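Local coordinates for protein adhesin (Streptococcus sanguinis SK1 = NCTC 7863, PDB 6VT2) that binds sialylated glycans through tandem Siglec-like modules and so probably mediates bacterial adhesion to host sialoglycoproteins, at residues N177-I182 with T189-A194; A154-V159 with Y172-N177; P133-L138 with A194-D199. All blocks are in the same frame, centred on the assembly; numbering follows the deposited sequence. Where two conformers were deposited one is given.

Interaction 1 of 3, residues N177-I182 with T189-A194; sequences NGTVTI and TDTIAA. With CA (calcium ion), chain I.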
ATOM      1  N   ASN A 177      -2.829  -6.833 -26.532  1.00 15.57           N
ATOM      2  CA  ASN A 177      -3.729  -7.555 -25.644  1.00 18.43           C
ATOM      3  C   ASN A 177      -3.150  -7.764 -24.253  1.00 12.72           C
ATOM      4  O   ASN A 177      -3.695  -8.559 -23.467  1.00 15.27           O
ATOM      5  CB  ASN A 177      -4.130  -8.895 -26.264  1.00 23.04           C
ATOM      6  CG  ASN A 177      -3.012  -9.903 -26.260  1.00 21.51           C
ATOM      7  OD1 ASN A 177      -1.889  -9.581 -25.955  1.00 17.79           O
ATOM      8  ND2 ASN A 177      -3.334 -11.135 -26.554  1.00 29.80           N
ATOM      9  N   GLY A 178      -2.061  -7.061 -23.925  1.00 16.56           N
ATOM     10  CA  GLY A 178      -1.514  -7.179 -22.596  1.00 16.17           C
ATOM     11  C   GLY A 178      -0.455  -8.256 -22.377  1.00 13.24           C
ATOM     12  O   GLY A 178       0.014  -8.398 -21.245  1.00 15.23           O
ATOM     13  N   THR A 179      -0.038  -8.966 -23.425  1.00 12.23           N
ATOM     14  CA  THR A 179       1.040  -9.923 -23.296  1.00 14.12           C
ATOM     15  C   THR A 179       2.322  -9.165 -23.020  1.00 11.77           C
ATOM     16  O   THR A 179       2.685  -8.247 -23.765  1.00 15.77           O
ATOM     17  CB  THR A 179       1.199 -10.724 -24.568  1.00 17.18           C
ATOM     18  OG1 THR A 179      -0.003 -11.412 -24.901  1.00 17.42           O
ATOM     19  CG2 THR A 179       2.288 -11.792 -24.372  1.00 15.47           C
ATOM     20  N   VAL A 180       3.053  -9.597 -21.993  1.00 12.58           N
ATOM     21  CA  VAL A 180       4.246  -8.886 -21.593  1.00 13.66           C
ATOM     22  C   VAL A 180       5.457  -9.687 -22.025  1.00 13.61           C
ATOM     23  O   VAL A 180       5.555 -10.884 -21.750  1.00 15.71           O
ATOM     24  CB  VAL A 180       4.265  -8.656 -20.088  1.00 16.05           C
ATOM     25  CG1 VAL A 180       5.684  -8.120 -19.669  1.00 14.93           C
ATOM     26  CG2 VAL A 180       3.211  -7.663 -19.696  1.00 15.54           C
ATOM     27  N   THR A 181       6.368  -9.029 -22.682  1.00 13.99           N
ATOM     28  CA  THR A 181       7.648  -9.630 -23.023  1.00 14.30           C
ATOM     29  C   THR A 181       8.717  -8.946 -22.204  1.00 16.43           C
ATOM     30  O   THR A 181       8.884  -7.730 -22.293  1.00 18.11           O
ATOM     31  CB  THR A 181       7.938  -9.470 -24.501  1.00 17.33           C
ATOM     32  OG1 THR A 181       6.972 -10.166 -25.251  1.00 19.69           O
ATOM     33  CG2 THR A 181       9.342 -10.071 -24.831  1.00 18.26           C
ATOM     34  N   ILE A 182       9.457  -9.692 -21.395  1.00 13.64           N
ATOM     35  CA  ILE A 182      10.576  -9.163 -20.583  1.00 15.60           C
ATOM     36  C   ILE A 182      11.817  -9.570 -21.348  1.00 18.49           C
ATOM     37  O   ILE A 182      11.907 -10.694 -21.651  1.00 16.12           O
ATOM     38  CB  ILE A 182      10.552  -9.757 -19.170  1.00 16.30           C
ATOM     39  CG1 ILE A 182       9.206  -9.463 -18.497  1.00 15.41           C
ATOM     40  CG2 ILE A 182      11.743  -9.285 -18.316  1.00 21.47           C
ATOM     41  CD1 ILE A 182       8.986 -10.145 -17.183  1.00 18.89           C
ATOM     42  N   THR A 189      14.386 -13.928 -23.259  1.00 14.25           N
ATOM     43  CA  THR A 189      13.125 -13.320 -22.827  1.00 16.61           C
ATOM     44  C   THR A 189      12.316 -14.225 -21.905  1.00 17.24           C
ATOM     45  O   THR A 189      12.555 -15.391 -21.804  1.00 15.22           O
ATOM     46  CB  THR A 189      12.247 -12.987 -24.043  1.00 16.57           C
ATOM     47  OG1 THR A 189      11.898 -14.199 -24.699  1.00 20.76           O
ATOM     48  CG2 THR A 189      12.892 -12.075 -25.056  1.00 21.21           C
ATOM     49  N   ASP A 190      11.388 -13.603 -21.221  1.00 16.93           N
ATOM     50  CA  ASP A 190      10.290 -14.289 -20.558  1.00 15.75           C
ATOM     51  C   ASP A 190       9.026 -13.633 -21.088  1.00 19.33           C
ATOM     52  O   ASP A 190       9.043 -12.460 -21.477  1.00 15.82           O
ATOM     53  CB  ASP A 190      10.399 -14.187 -19.080  1.00 14.21           C
ATOM     54  CG  ASP A 190      11.199 -15.295 -18.484  1.00 16.87           C
ATOM     55  OD1 ASP A 190      10.976 -16.455 -18.869  1.00 18.30           O
ATOM     56  OD2 ASP A 190      12.008 -15.017 -17.596  1.00 16.83           O
ATOM     57  N   THR A 191       7.936 -14.386 -21.082  1.00 15.15           N
ATOM     58  CA  THR A 191       6.624 -13.877 -21.462  1.00 15.54           C
ATOM     59  C   THR A 191       5.649 -14.033 -20.306  1.00 15.30           C
ATOM     60  O   THR A 191       5.648 -15.050 -19.591  1.00 16.72           O
ATOM     61  CB  THR A 191       6.075 -14.640 -22.666  1.00 18.86           C
ATOM     62  OG1 THR A 191       6.951 -14.492 -23.816  1.00 21.93           O
ATOM     63  CG2 THR A 191       4.682 -14.141 -23.029  1.00 19.55           C
ATOM     64  N   ILE A 192       4.853 -12.996 -20.062  1.00 14.84           N
ATOM     65  CA  ILE A 192       3.742 -13.106 -19.126  1.00 17.73           C
ATOM     66  C   ILE A 192       2.470 -12.978 -19.945  1.00 14.11           C
ATOM     67  O   ILE A 192       2.278 -11.973 -20.630  1.00 16.30           O
ATOM     68  CB  ILE A 192       3.816 -12.043 -18.035  1.00 17.09           C
ATOM     69  CG1 ILE A 192       5.163 -12.065 -17.322  1.00 20.22           C
ATOM     70  CG2 ILE A 192       2.706 -12.321 -16.987  1.00 19.78           C
ATOM     71  CD1 ILE A 192       5.238 -11.032 -16.248  1.00 18.01           C
ATOM     72  N   ALA A 193       1.632 -14.016 -19.915  1.00 15.48           N
ATOM     73  CA  ALA A 193       0.464 -14.081 -20.776  1.00 16.44           C
ATOM     74  C   ALA A 193      -0.550 -13.050 -20.350  1.00 16.20           C
ATOM     75  O   ALA A 193      -0.662 -12.709 -19.160  1.00 15.60           O
ATOM     76  CB  ALA A 193      -0.188 -15.453 -20.714  1.00 23.12           C
ATOM     77  N   ALA A 194      -1.282 -12.585 -21.359  1.00 15.72           N
ATOM     78  CA  ALA A 194      -2.331 -11.580 -21.164  1.00 20.50           C
ATOM     79  C   ALA A 194      -3.310 -11.966 -20.073  1.00 20.80           C
ATOM     80  O   ALA A 194      -3.763 -11.110 -19.316  1.00 16.72           O
ATOM     81  CB  ALA A 194      -3.078 -11.357 -22.465  1.00 19.11           C
TER
HETATM   82 CA    CA I 703      12.823 -17.383 -17.383  1.00 17.54          CA
HETATM   83  O   HOH W   1      -0.770 -13.727 -23.960  1.00 19.77           O
HETATM   84  O   HOH W   2       6.883 -12.807 -25.529  1.00 29.60           O
HETATM   85  O   HOH W   3      12.581 -19.289 -18.722  1.00 32.39           O
HETATM   86  O   HOH W   4      10.715 -18.158 -16.396  1.00 28.70           O
HETATM   87  O   HOH W   5      13.245 -19.246 -16.015  1.00 29.54           O

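Interaction 2 of 3, residues A154-V159 with Y172-N177; sequences AVIAAV and YSVSEN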
ATOM      1  N   ALA A 154       0.750   0.937 -17.417  1.00 22.93           N
ATOM      2  CA  ALA A 154       0.291   0.438 -16.130  1.00 18.64           C
ATOM      3  C   ALA A 154       0.661  -1.030 -15.954  1.00 26.35           C
ATOM      4  O   ALA A 154       0.981  -1.470 -14.844  1.00 22.60           O
ATOM      5  CB  ALA A 154      -1.215   0.609 -15.969  1.00 26.68           C
ATOM      6  N   VAL A 155       0.566  -1.819 -17.022  1.00 19.06           N
ATOM      7  CA  VAL A 155       0.975  -3.217 -16.919  1.00 18.55           C
ATOM      8  C   VAL A 155       2.468  -3.310 -16.650  1.00 16.92           C
ATOM      9  O   VAL A 155       2.884  -4.045 -15.750  1.00 20.74           O
ATOM     10  CB  VAL A 155       0.576  -3.982 -18.181  1.00 17.83           C
ATOM     11  CG1 VAL A 155       1.253  -5.355 -18.212  1.00 15.09           C
ATOM     12  CG2 VAL A 155      -0.970  -4.104 -18.260  1.00 15.93           C
ATOM     13  N   ILE A 156       3.273  -2.528 -17.374  1.00 20.95           N
ATOM     14  CA  ILE A 156       4.720  -2.542 -17.163  1.00 19.29           C
ATOM     15  C   ILE A 156       5.034  -2.175 -15.731  1.00 25.01           C
ATOM     16  O   ILE A 156       5.895  -2.785 -15.078  1.00 23.60           O
ATOM     17  CB  ILE A 156       5.433  -1.600 -18.143  1.00 25.55           C
ATOM     18  CG1 ILE A 156       5.280  -2.108 -19.564  1.00 24.14           C
ATOM     19  CG2 ILE A 156       6.921  -1.466 -17.760  1.00 28.71           C
ATOM     20  CD1 ILE A 156       5.882  -1.215 -20.595  1.00 34.50           C
ATOM     21  N   ALA A 157       4.365  -1.149 -15.222  1.00 26.03           N
ATOM     22  CA  ALA A 157       4.625  -0.730 -13.854  1.00 27.58           C
ATOM     23  C   ALA A 157       4.262  -1.826 -12.874  1.00 20.25           C
ATOM     24  O   ALA A 157       4.951  -2.034 -11.863  1.00 24.55           O
ATOM     25  CB  ALA A 157       3.834   0.536 -13.560  1.00 27.94           C
ATOM     26  N   ALA A 158       3.155  -2.522 -13.132  1.00 22.25           N
ATOM     27  CA  ALA A 158       2.742  -3.585 -12.227  1.00 18.29           C
ATOM     28  C   ALA A 158       3.680  -4.800 -12.332  1.00 23.01           C
ATOM     29  O   ALA A 158       3.906  -5.514 -11.350  1.00 23.77           O
ATOM     30  CB  ALA A 158       1.318  -4.020 -12.528  1.00 24.10           C
ATOM     31  N   VAL A 159       4.262  -5.054 -13.491  1.00 23.46           N
ATOM     32  CA  VAL A 159       5.237  -6.165 -13.669  1.00 20.24           C
ATOM     33  C   VAL A 159       6.538  -5.801 -12.967  1.00 23.87           C
ATOM     34  O   VAL A 159       6.975  -6.600 -12.214  1.00 26.33           O
ATOM     35  CB  VAL A 159       5.433  -6.530 -15.145  1.00 16.67           C
ATOM     36  CG1 VAL A 159       6.540  -7.546 -15.293  1.00 25.03           C
ATOM     37  CG2 VAL A 159       4.153  -7.098 -15.753  1.00 18.84           C
ATOM     38  N   TYR A 172      10.855  -4.147 -21.063  1.00 19.94           N
ATOM     39  CA  TYR A 172       9.491  -4.678 -21.024  1.00 24.40           C
ATOM     40  C   TYR A 172       8.728  -4.183 -22.243  1.00 23.84           C
ATOM     41  O   TYR A 172       8.853  -3.030 -22.513  1.00 27.05           O
ATOM     42  CB  TYR A 172       8.815  -4.168 -19.773  1.00 21.05           C
ATOM     43  CG  TYR A 172       9.507  -4.625 -18.530  1.00 22.21           C
ATOM     44  CD1 TYR A 172      10.567  -3.929 -17.992  1.00 25.10           C
ATOM     45  CD2 TYR A 172       9.151  -5.799 -17.922  1.00 28.15           C
ATOM     46  CE1 TYR A 172      11.194  -4.338 -16.837  1.00 26.21           C
ATOM     47  CE2 TYR A 172       9.821  -6.260 -16.810  1.00 28.24           C
ATOM     48  CZ  TYR A 172      10.833  -5.522 -16.242  1.00 27.01           C
ATOM     49  OH  TYR A 172      11.458  -5.983 -15.129  1.00 32.21           O
ATOM     50  N   SER A 173       8.009  -5.056 -22.921  1.00 23.21           N
ATOM     51  CA  SER A 173       7.149  -4.700 -24.051  1.00 23.70           C
ATOM     52  C   SER A 173       5.760  -5.263 -23.739  1.00 26.39           C
ATOM     53  O   SER A 173       5.698  -6.326 -23.285  1.00 19.92           O
ATOM     54  CB  SER A 173       7.697  -5.241 -25.291  1.00 25.84           C
ATOM     55  OG  SER A 173       6.921  -4.912 -26.408  1.00 35.83           O
ATOM     56  N   VAL A 174       4.700  -4.509 -23.976  1.00 17.79           N
ATOM     57  CA  VAL A 174       3.339  -4.992 -23.784  1.00 19.63           C
ATOM     58  C   VAL A 174       2.648  -4.958 -25.133  1.00 16.34           C
ATOM     59  O   VAL A 174       2.666  -3.934 -25.822  1.00 24.82           O
ATOM     60  CB  VAL A 174       2.567  -4.135 -22.771  1.00 19.81           C
ATOM     61  CG1 VAL A 174       1.146  -4.697 -22.571  1.00 19.03           C
ATOM     62  CG2 VAL A 174       3.310  -4.039 -21.501  1.00 23.71           C
ATOM     63  N   SER A 175       2.031  -6.058 -25.498  1.00 18.35           N
ATOM     64  CA  SER A 175       1.365  -6.128 -26.784  1.00 17.38           C
ATOM     65  C   SER A 175      -0.023  -5.510 -26.691  1.00 19.97           C
ATOM     66  O   SER A 175      -0.473  -5.075 -25.619  1.00 18.81           O
ATOM     67  CB  SER A 175       1.227  -7.567 -27.250  1.00 21.56           C
ATOM     68  OG  SER A 175       0.227  -8.243 -26.500  1.00 18.51           O
ATOM     69  N   GLU A 176      -0.727  -5.554 -27.827  0.59 21.80           N
ATOM     70  CA  GLU A 176      -2.054  -4.965 -27.919  0.59 21.90           C
ATOM     71  C   GLU A 176      -3.048  -5.589 -26.957  0.59 21.01           C
ATOM     72  O   GLU A 176      -4.035  -4.926 -26.612  0.59 21.91           O
ATOM     73  CB  GLU A 176      -2.562  -5.091 -29.363  0.59 22.61           C
ATOM     74  CG  GLU A 176      -1.726  -4.325 -30.390  0.59 33.18           C
ATOM     75  CD  GLU A 176      -0.414  -5.032 -30.774  0.59 32.89           C
ATOM     76  OE1 GLU A 176      -0.047  -6.043 -30.139  0.59 32.50           O
ATOM     77  OE2 GLU A 176       0.252  -4.568 -31.721  0.59 43.28           O
ATOM     78  N   ASN A 177      -2.829  -6.833 -26.532  1.00 15.57           N
ATOM     79  CA  ASN A 177      -3.729  -7.555 -25.644  1.00 18.43           C
ATOM     80  C   ASN A 177      -3.150  -7.764 -24.253  1.00 12.72           C
ATOM     81  O   ASN A 177      -3.695  -8.559 -23.467  1.00 15.27           O
ATOM     82  CB  ASN A 177      -4.130  -8.895 -26.264  1.00 23.04           C
ATOM     83  CG  ASN A 177      -3.012  -9.903 -26.260  1.00 21.51           C
ATOM     84  OD1 ASN A 177      -1.889  -9.581 -25.955  1.00 17.79           O
ATOM     85  ND2 ASN A 177      -3.334 -11.135 -26.554  1.00 29.80           N
TER

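Interaction 3 of 3, residues P133-L138 with A194-D199; sequences PQVPTL and AAQTVD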
ATOM      1  N   PRO A 133       9.966 -14.612 -13.722  1.00 23.93           N
ATOM      2  CA  PRO A 133       9.205 -13.431 -13.288  1.00 26.27           C
ATOM      3  C   PRO A 133       7.935 -13.819 -12.563  1.00 25.00           C
ATOM      4  O   PRO A 133       7.301 -14.834 -12.867  1.00 26.26           O
ATOM      5  CB  PRO A 133       8.868 -12.695 -14.589  1.00 27.19           C
ATOM      6  CG  PRO A 133       9.641 -13.389 -15.689  1.00 21.51           C
ATOM      7  CD  PRO A 133       9.906 -14.814 -15.176  1.00 23.37           C
ATOM      8  N   GLN A 134       7.554 -12.974 -11.617  1.00 24.36           N
ATOM      9  CA  GLN A 134       6.299 -13.149 -10.905  1.00 30.04           C
ATOM     10  C   GLN A 134       5.200 -12.388 -11.631  1.00 27.32           C
ATOM     11  O   GLN A 134       5.446 -11.378 -12.296  1.00 24.28           O
ATOM     12  CB  GLN A 134       6.421 -12.661  -9.462  1.00 40.35           C
ATOM     13  CG  GLN A 134       7.315 -13.557  -8.593  1.00 46.82           C
ATOM     14  CD  GLN A 134       6.529 -14.370  -7.585  1.00 52.95           C
ATOM     15  OE1 GLN A 134       5.299 -14.269  -7.502  1.00 62.59           O
ATOM     16  NE2 GLN A 134       7.237 -15.172  -6.797  1.00 59.90           N
ATOM     17  N   VAL A 135       3.989 -12.914 -11.537  1.00 24.30           N
ATOM     18  CA  VAL A 135       2.847 -12.271 -12.172  1.00 32.83           C
ATOM     19  C   VAL A 135       2.541 -10.964 -11.449  1.00 29.88           C
ATOM     20  O   VAL A 135       2.746 -10.857 -10.227  1.00 28.78           O
ATOM     21  CB  VAL A 135       1.615 -13.182 -12.170  1.00 28.56           C
ATOM     22  CG1 VAL A 135       1.933 -14.550 -12.720  1.00 31.51           C
ATOM     23  CG2 VAL A 135       1.035 -13.299 -10.739  1.00 30.77           C
ATOM     24  N   PRO A 136       2.099  -9.945 -12.172  1.00 22.15           N
ATOM     25  CA  PRO A 136       1.727  -8.675 -11.542  1.00 22.55           C
ATOM     26  C   PRO A 136       0.304  -8.718 -10.997  1.00 25.63           C
ATOM     27  O   PRO A 136      -0.461  -9.657 -11.207  1.00 26.12           O
ATOM     28  CB  PRO A 136       1.835  -7.668 -12.684  1.00 24.43           C
ATOM     29  CG  PRO A 136       1.299  -8.483 -13.864  1.00 21.81           C
ATOM     30  CD  PRO A 136       1.763  -9.967 -13.607  1.00 21.03           C
ATOM     31  N   THR A 137      -0.050  -7.659 -10.283  1.00 22.23           N
ATOM     32  CA  THR A 137      -1.459  -7.436 -10.015  1.00 25.71           C
ATOM     33  C   THR A 137      -2.126  -7.222 -11.368  1.00 19.02           C
ATOM     34  O   THR A 137      -1.574  -6.516 -12.217  1.00 22.55           O
ATOM     35  CB  THR A 137      -1.666  -6.216  -9.118  1.00 23.45           C
ATOM     36  OG1 THR A 137      -1.116  -5.036  -9.715  1.00 34.35           O
ATOM     37  CG2 THR A 137      -0.981  -6.408  -7.752  1.00 28.86           C
ATOM     38  N   LEU A 138      -3.344  -7.726 -11.508  1.00 22.30           N
ATOM     39  CA  LEU A 138      -4.155  -7.589 -12.730  1.00 27.30           C
ATOM     40  C   LEU A 138      -4.443  -6.111 -12.998  1.00 27.08           C
ATOM     41  O   LEU A 138      -4.701  -5.359 -12.079  1.00 22.88           O
ATOM     42  CB  LEU A 138      -5.468  -8.346 -12.590  1.00 26.15           C
ATOM     43  CG  LEU A 138      -5.392  -9.796 -13.022  1.00 36.39           C
ATOM     44  CD1 LEU A 138      -6.684 -10.547 -12.780  1.00 39.02           C
ATOM     45  CD2 LEU A 138      -5.013  -9.873 -14.497  1.00 32.49           C
ATOM     46  N   ALA A 194      -1.282 -12.585 -21.359  1.00 15.72           N
ATOM     47  CA  ALA A 194      -2.331 -11.580 -21.164  1.00 20.50           C
ATOM     48  C   ALA A 194      -3.310 -11.966 -20.073  1.00 20.80           C
ATOM     49  O   ALA A 194      -3.763 -11.110 -19.316  1.00 16.72           O
ATOM     50  CB  ALA A 194      -3.078 -11.357 -22.465  1.00 19.11           C
ATOM     51  N   ALA A 195      -3.617 -13.250 -19.943  1.00 20.77           N
ATOM     52  CA  ALA A 195      -4.529 -13.680 -18.884  1.00 18.33           C
ATOM     53  C   ALA A 195      -3.997 -13.327 -17.509  1.00 29.81           C
ATOM     54  O   ALA A 195      -4.775 -13.138 -16.558  1.00 23.17           O
ATOM     55  CB  ALA A 195      -4.773 -15.190 -19.002  1.00 28.23           C
ATOM     56  N   GLN A 196      -2.679 -13.219 -17.364  1.00 19.77           N
ATOM     57  CA  GLN A 196      -2.114 -12.871 -16.075  1.00 18.48           C
ATOM     58  C   GLN A 196      -1.793 -11.390 -15.939  1.00 17.14           C
ATOM     59  O   GLN A 196      -1.223 -10.986 -14.930  1.00 22.64           O
ATOM     60  CB  GLN A 196      -0.841 -13.695 -15.827  1.00 21.58           C
ATOM     61  CG  GLN A 196      -1.094 -15.094 -15.375  1.00 32.86           C
ATOM     62  CD  GLN A 196      -1.810 -15.924 -16.390  1.00 35.69           C
ATOM     63  OE1 GLN A 196      -1.292 -16.186 -17.487  1.00 33.73           O
ATOM     64  NE2 GLN A 196      -3.024 -16.348 -16.045  1.00 37.76           N
ATOM     65  N   THR A 197      -2.124 -10.555 -16.927  1.00 16.60           N
ATOM     66  CA  THR A 197      -1.810  -9.152 -16.810  1.00 18.93           C
ATOM     67  C   THR A 197      -3.026  -8.249 -16.861  1.00 17.90           C
ATOM     68  O   THR A 197      -2.998  -7.199 -16.228  1.00 18.72           O
ATOM     69  CB  THR A 197      -0.835  -8.716 -17.902  1.00 16.55           C
ATOM     70  OG1 THR A 197      -1.454  -8.869 -19.169  1.00 15.46           O
ATOM     71  CG2 THR A 197       0.415  -9.619 -17.860  1.00 19.26           C
ATOM     72  N   VAL A 198      -4.028  -8.576 -17.670  1.00 15.67           N
ATOM     73  CA  VAL A 198      -5.150  -7.667 -17.855  1.00 15.47           C
ATOM     74  C   VAL A 198      -6.477  -8.413 -17.892  1.00 18.52           C
ATOM     75  O   VAL A 198      -6.566  -9.584 -18.268  1.00 18.09           O
ATOM     76  CB  VAL A 198      -5.026  -6.848 -19.145  1.00 13.72           C
ATOM     77  CG1 VAL A 198      -3.795  -6.031 -19.143  1.00 18.24           C
ATOM     78  CG2 VAL A 198      -5.051  -7.815 -20.342  1.00 17.86           C
ATOM     79  N   ASP A 199      -7.560  -7.720 -17.592  1.00 16.54           N
ATOM     80  CA  ASP A 199      -8.935  -8.243 -17.789  1.00 21.23           C
ATOM     81  C   ASP A 199      -9.781  -7.000 -18.069  1.00 16.71           C
ATOM     82  O   ASP A 199      -9.389  -5.879 -17.803  1.00 15.50           O
ATOM     83  CB  ASP A 199      -9.506  -9.141 -16.662  1.00 28.26           C
ATOM     84  CG  ASP A 199     -10.680 -10.056 -17.070  1.00 31.10           C
ATOM     85  OD1 ASP A 199     -11.024 -10.044 -18.312  1.00 37.69           O
ATOM     86  OD2 ASP A 199     -11.353 -10.527 -16.250  1.00 42.05           O
TER
HETATM   87  O   HOH W   6      -1.043  -5.786 -14.816  1.00 21.85           O

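Interaction 1 of 3, residues N177-I182 with T189-A194
Asp190, backbone-paired with Ile182 across a hairpin, is also a calcium ligand: its carboxylate grips the ion with both oxygens, each of OD1 and OD2 lying 2.5 Å from the calcium. Three waters, Thr128 OG1 and the carbonyl oxygen of Tyr131 also bind the ion. Asp190 OD2 is hydrogen-bonded to Tyr184 OH as well, a contact consistent with orienting the carboxylate. The strands holding this residue form an antiparallel hairpin in the atypical Rib domain, with an angle of 159° between their directions. Evidence for the register comes from two hydrogen-bonded pairs, Val180 with Ile192 and Ile182 with Asp190, flanking the non-hydrogen-bonded pair Thr181 with Thr191. The bond from Val180 N to Ile192 O measures 2.8 Å and is almost straight (178°). Val180, Ile182 and Ile192 make one face largely apolar, with Asp190 at its calcium end, and CD1 of Ile182 meets CD1 of Ile192 at 4.0 Å. Thr181 and Thr191 point to the other face; just before the strand, Thr179 CG2 meets Thr191 CG2 at 3.6 Å. Before the strand begins at Val180, Asn177 forms an Asx turn. Asn177 CG sits between its backbone N and carbonyl carbon (chi1 72°), and OD1 accepts from both N and OG1 of Thr179, which approach the same face of its plane. Thr179 OG1 donates to Asn177 OD1 over 2.8 Å while accepting from a water, and that water accepts from Ala194 N at 2.9 Å. Ala194 CB is pressed against Asn177 O, 3.0 Å away.

Interaction 2 of 3, residues A154-V159 with Y172-N177
Ile156 and Val174 are brought together by equivalent branch positions: Ile156 CG1 (chi1 -66°) and Val174 CG2 (its CG1 being anti to the backbone N, chi1 -179°) each lie anti to their own carbonyl carbon, and the two atoms meet at 3.4 Å, tighter than usual carbon-carbon contact. The isoleucine chain then runs on extended, CD1 continuing anti (chi2 177°) to pass 3.9 Å from the same Val174 CG2. Its other branch serves a different neighbour, with Ile156 CG2 lying 3.9 Å from Tyr172 CB, so the forked side chain touches both Tyr172 and Val174. One turn of helix gives two further contacts. Val155 CG1 meets Val174 CG2 at 4.1 Å, and Val159 CG1 comes within 3.8 Å of Tyr172 CE2, approaching the ring obliquely. The backbone bond from Val159 N to Val155 O, 2.8 Å long, confirms the helical spacing that sets these two valines one turn apart. On the strand, the CB atoms of Tyr172 and Val174 point to the helix and that of the intervening Ser173 away from it, the alternation expected of an extended chain. No hydrogen bond crosses between the segments; apolar side chains carry the contact, and the short segment axes approach to 8.7 Å. Helix 149-162 thus lies against one face of the three-stranded antiparallel sheet in the atypical Rib domain. Strand 171-174 borders that sheet, and the adjoining strand 180-183 brings Val180 against Val155 and Val159, and Ile182 against Val159 and Tyr172. Beyond the strands, Pro136 packs on Val159, Leu166 on Tyr172 and Leu147 on Val174.

Interaction 3 of 3, residues P133-L138 with A194-D199
Leu138 and Thr197 approach to 5.0 Å between CA atoms, where an extended, irregular run meets the exit of the 3-10 turn 194-196, whose Ala194 O accepts from both Thr197 N and Val198 N. The two segments share no direct hydrogen bond. A water spans them instead, donating to Thr137 O and to Thr197 O, each at 2.8 Å. Leu138 CG lies anti to the carbonyl carbon (chi1 -88°), and its CD2 branch reaches the turn, 3.5 Å from Thr197 C and nearly as close to Val198 N, resting on the peptide unit rather than on a side chain. Pro136 also meets backbone, its CD being 3.4 Å from Gln196 O, while its CG touches Thr197 CG2. A further contact joins Val135 CG1 to Gln196 CG at 4.1 Å. Thr197 OG1 is hydrogen-bonded with Gly178 O and also with Ala194 O. Just beyond the contact, strands 139-141 and 198-200 run as a parallel pair, with backbone hydrogen bonds between Thr139 and both Thr197 and Asp199, while Pro136 and Val198 pack against helix 149-162.

How the interactions relate
From the N terminus, residues 133-138 come first, and their return partner 194-199 arrives only after helix 149-162 and the three-stranded sheet have been built, so interaction 3 closes the widest loop, with 55 residues between its segments. Within it, interaction 2 closes first, joining helix 149-162 to strand 171-174. Interaction 1 follows in series, beginning at the shared Asn177 and ending at Ala194, which interaction 3 takes up. None cross. The three meet physically: Thr181 N probably hydrogen-bonds Ser173 O and Ile192 CD1 packs on Val159 CG1 (1 with 2), Asp190 OD2 lies against Pro133 CD (1 with 3), and Val155 CG2 packs on Val198 CG1 (2 with 3). Together they tie helix, three-stranded sheet and the parallel strand pair into one atypical Rib domain.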